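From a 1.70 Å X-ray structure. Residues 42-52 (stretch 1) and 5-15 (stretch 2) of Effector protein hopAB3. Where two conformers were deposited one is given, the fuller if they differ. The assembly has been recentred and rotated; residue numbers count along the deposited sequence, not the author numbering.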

# COMPACT_ATOMS: atom_id res chain seq x y z
N ALA A 42 6.28 -3.30 11.03
CA ALA A 42 6.86 -2.18 10.27
C ALA A 42 6.08 -1.84 9.02
O ALA A 42 5.87 -0.65 8.71
CB ALA A 42 8.34 -2.50 9.91
N GLU A 43 5.66 -2.86 8.27
CA GLU A 43 4.81 -2.66 7.10
C GLU A 43 3.44 -2.10 7.45
O GLU A 43 2.95 -1.21 6.75
CB GLU A 43 4.65 -3.98 6.33
CG GLU A 43 5.96 -4.51 5.78
CD GLU A 43 5.88 -5.96 5.36
OE1 GLU A 43 4.88 -6.64 5.71
OE2 GLU A 43 6.83 -6.42 4.68
N GLN A 44 2.82 -2.62 8.50
CA GLN A 44 1.54 -2.04 8.96
C GLN A 44 1.71 -0.56 9.28
O GLN A 44 0.87 0.27 8.90
CB GLN A 44 1.03 -2.73 10.22
CG GLN A 44 -0.11 -1.95 10.91
CD GLN A 44 -0.53 -2.56 12.23
OE1 GLN A 44 -0.03 -2.19 13.31
NE2 GLN A 44 -1.47 -3.50 12.17
N ASN A 45 2.77 -0.21 9.99
CA ASN A 45 2.96 1.20 10.35
C ASN A 45 3.10 2.11 9.12
O ASN A 45 2.62 3.25 9.13
CB ASN A 45 4.11 1.37 11.34
CG ASN A 45 3.73 0.90 12.74
OD1 ASN A 45 2.64 0.38 12.96
ND2 ASN A 45 4.65 1.07 13.69
N VAL A 46 3.74 1.62 8.06
CA VAL A 46 3.77 2.41 6.82
C VAL A 46 2.37 2.63 6.28
O VAL A 46 2.01 3.76 5.94
CB VAL A 46 4.61 1.73 5.72
CG1 VAL A 46 4.48 2.51 4.40
CG2 VAL A 46 6.07 1.65 6.16
N PHE A 47 1.59 1.57 6.18
CA PHE A 47 0.24 1.68 5.67
C PHE A 47 -0.62 2.63 6.52
O PHE A 47 -1.38 3.43 5.97
CB PHE A 47 -0.41 0.30 5.51
CG PHE A 47 -0.13 -0.32 4.18
CD1 PHE A 47 -0.93 -0.02 3.09
CD2 PHE A 47 0.96 -1.15 4.00
CE1 PHE A 47 -0.66 -0.55 1.84
CE2 PHE A 47 1.24 -1.70 2.74
CZ PHE A 47 0.43 -1.38 1.67
N LEU A 48 -0.46 2.55 7.84
CA LEU A 48 -1.26 3.41 8.73
C LEU A 48 -0.92 4.89 8.57
O LEU A 48 -1.74 5.75 8.89
CB LEU A 48 -1.09 3.00 10.20
CG LEU A 48 -1.72 1.67 10.63
CD1 LEU A 48 -1.39 1.35 12.09
CD2 LEU A 48 -3.25 1.68 10.41
N GLN A 49 0.28 5.19 8.10
CA GLN A 49 0.66 6.59 7.90
C GLN A 49 -0.11 7.19 6.72
O GLN A 49 -0.21 8.41 6.61
CB GLN A 49 2.15 6.74 7.61
CG GLN A 49 3.06 6.38 8.75
CD GLN A 49 4.53 6.56 8.40
OE1 GLN A 49 4.94 7.61 7.93
NE2 GLN A 49 5.33 5.51 8.63
N HIS A 50 -0.62 6.33 5.85
CA HIS A 50 -1.22 6.79 4.59
C HIS A 50 -2.68 6.39 4.39
O HIS A 50 -3.40 7.03 3.62
CB HIS A 50 -0.39 6.31 3.41
CG HIS A 50 1.02 6.78 3.47
ND1 HIS A 50 1.41 8.02 3.01
CD2 HIS A 50 2.13 6.20 3.97
CE1 HIS A 50 2.70 8.18 3.21
NE2 HIS A 50 3.17 7.09 3.79
N PHE A 51 -3.09 5.32 5.06
CA PHE A 51 -4.48 4.88 5.02
C PHE A 51 -4.96 4.73 6.46
O PHE A 51 -5.06 3.63 6.97
CB PHE A 51 -4.61 3.53 4.29
CG PHE A 51 -4.10 3.56 2.87
CD1 PHE A 51 -4.95 3.91 1.83
CD2 PHE A 51 -2.79 3.21 2.59
CE1 PHE A 51 -4.49 3.93 0.51
CE2 PHE A 51 -2.32 3.23 1.26
CZ PHE A 51 -3.18 3.60 0.23
N PRO A 52 -5.23 5.86 7.13
CA PRO A 52 -5.45 5.83 8.57
C PRO A 52 -6.61 4.94 9.02
O PRO A 52 -6.57 4.43 10.12
CB PRO A 52 -5.77 7.29 8.91
CG PRO A 52 -6.09 7.95 7.56
CD PRO A 52 -5.27 7.22 6.57
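Stretch 2 (5-15) PRANRIVQQLV

At the apolar centre of this contact stands Val 46, a buried residue whose CA-to-CB bond points toward the other stretch and whose chi1 is t. Its CG1 serves three neighbours: it lies 4.1 Å from CG2 of Ile 10, 3.8 Å from CB of Gln 13 and 4.0 Å from CD2 of Leu 14. The backbones are near each other here, with Val 46 CA 6.5 Å from Gln 13 CA and Glu 43 CA 6.2 Å from Leu 14 CA.

Stretch 2 is helical throughout, part of a helix that extends beyond it at both ends. It runs nearly antiparallel to the helix that opens stretch 1, at a crossing angle of 162°, with the axes 9.5 Å apart at their closest. Direction sets the pairing: Leu 14 packs near Glu 43 and Phe 47, Ile 10 follows near Val 46 and His 50, and Arg 6 reaches Gln 49 and His 50. The spacing of four along stretch 2 keeps these three residues close to one helical line.

Ile 10 and Leu 14 both leave their helix sideways, yet their ends come nearer to stretch 1, and both adopt the m,t rotamer. CD2 of Leu 14 lies 4.0 Å from CE2 of Phe 47, while CD1 of Ile 10 lies 3.8 Å from CE2 of Phe 51, which carries the apolar contact past the helix into the loop.

His 50 joins the greasy centre to the polar edge. Its side chain fits as a knob among Arg 6, Arg 9, Ile 10 and Gln 13. CG1 of Ile 10 covers one ring face in a CH-pi contact, 3.5 Å from the centroid of the His 50 ring and 13° off the normal, leaving the ring edge to polar partners. There His 50 NE2 donates to Gln 13 OE1 at 2.7 Å with a favourable angle of 163°, and His 50 ND1 accepts a weak hydrogen bond from Arg 6 NE at 2.9 Å.

Gln 13 extends the chain of bonds: while its OE1 accepts from the histidine, its NE2 donates to Gln 49 OE1 at 3.1 Å. Where the contact opens to solvent, the extended Arg 6 adds a weak hydrogen bond from NH2 to the backbone O of Gln 49 at 3.3 Å. The rule is compact: a valine methyl set among Ile 10, Gln 13 and Leu 14, a histidine packed by its face and bonded by its edge, and a buried glutamine that bonds onward to the exposed Gln 49.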

# COMPACT_ATOMS: atom_id res chain seq x y z
N PRO A 5 3.15 11.31 -5.99
CA PRO A 5 4.32 11.36 -5.10
C PRO A 5 4.05 10.70 -3.75
O PRO A 5 4.96 10.14 -3.14
CB PRO A 5 4.58 12.86 -4.92
CG PRO A 5 3.35 13.56 -5.43
CD PRO A 5 2.78 12.63 -6.49
N ARG A 6 2.81 10.77 -3.26
CA ARG A 6 2.52 10.09 -2.01
C ARG A 6 2.66 8.57 -2.14
O ARG A 6 3.23 7.93 -1.27
CB ARG A 6 1.14 10.48 -1.44
CG ARG A 6 0.95 9.95 -0.03
CD ARG A 6 -0.33 10.45 0.61
NE ARG A 6 -0.38 10.12 2.03
CZ ARG A 6 -0.48 11.03 3.00
NH1 ARG A 6 -0.56 12.32 2.70
NH2 ARG A 6 -0.52 10.65 4.27
N ALA A 7 2.14 8.01 -3.23
CA ALA A 7 2.29 6.57 -3.46
C ALA A 7 3.75 6.18 -3.57
O ALA A 7 4.16 5.12 -3.09
CB ALA A 7 1.53 6.15 -4.71
N ASN A 8 4.56 7.04 -4.19
CA ASN A 8 5.99 6.75 -4.29
C ASN A 8 6.68 6.74 -2.94
O ASN A 8 7.62 5.96 -2.72
CB ASN A 8 6.68 7.76 -5.21
CG ASN A 8 6.29 7.60 -6.65
OD1 ASN A 8 5.91 6.50 -7.09
ND2 ASN A 8 6.40 8.68 -7.42
N ARG A 9 6.24 7.64 -2.05
CA ARG A 9 6.74 7.68 -0.68
C ARG A 9 6.34 6.39 0.07
O ARG A 9 7.12 5.85 0.86
CB ARG A 9 6.19 8.92 0.04
CG ARG A 9 6.46 8.98 1.53
CD ARG A 9 7.95 8.98 1.83
NE ARG A 9 8.24 9.48 3.17
CZ ARG A 9 9.40 9.31 3.79
NH1 ARG A 9 9.59 9.80 5.01
NH2 ARG A 9 10.38 8.65 3.19
N ILE A 10 5.13 5.90 -0.17
CA ILE A 10 4.71 4.63 0.43
C ILE A 10 5.67 3.52 0.00
O ILE A 10 6.17 2.76 0.83
CB ILE A 10 3.25 4.27 0.07
CG1 ILE A 10 2.28 5.30 0.65
CG2 ILE A 10 2.87 2.90 0.62
CD1 ILE A 10 0.81 5.15 0.12
N VAL A 11 5.92 3.42 -1.30
CA VAL A 11 6.83 2.40 -1.79
C VAL A 11 8.22 2.57 -1.17
O VAL A 11 8.82 1.61 -0.73
CB VAL A 11 6.88 2.40 -3.32
CG1 VAL A 11 7.99 1.47 -3.85
CG2 VAL A 11 5.51 1.99 -3.87
N GLN A 12 8.73 3.81 -1.15
CA GLN A 12 10.01 4.11 -0.52
C GLN A 12 10.06 3.63 0.92
O GLN A 12 11.05 3.04 1.36
CB GLN A 12 10.25 5.63 -0.52
CG GLN A 12 11.44 6.09 0.30
CD GLN A 12 11.56 7.62 0.34
OE1 GLN A 12 10.55 8.33 0.39
NE2 GLN A 12 12.79 8.12 0.30
N GLN A 13 9.02 3.98 1.68
CA GLN A 13 8.97 3.60 3.09
C GLN A 13 8.86 2.09 3.27
O GLN A 13 9.42 1.54 4.24
CB GLN A 13 7.82 4.30 3.77
CG GLN A 13 8.03 5.80 3.95
CD GLN A 13 6.84 6.43 4.64
OE1 GLN A 13 5.72 6.26 4.21
NE2 GLN A 13 7.09 7.11 5.75
N LEU A 14 8.12 1.42 2.39
CA LEU A 14 8.05 -0.06 2.44
C LEU A 14 9.42 -0.69 2.22
O LEU A 14 9.83 -1.59 2.96
CB LEU A 14 7.05 -0.59 1.40
CG LEU A 14 5.59 -0.35 1.76
CD1 LEU A 14 4.67 -0.65 0.57
CD2 LEU A 14 5.18 -1.16 2.99
N VAL A 15 10.14 -0.21 1.22
CA VAL A 15 11.50 -0.71 0.98
C VAL A 15 12.39 -0.48 2.21
O VAL A 15 13.11 -1.38 2.65
CB VAL A 15 12.14 -0.09 -0.27
CG1 VAL A 15 13.54 -0.63 -0.45
CG2 VAL A 15 11.30 -0.39 -1.52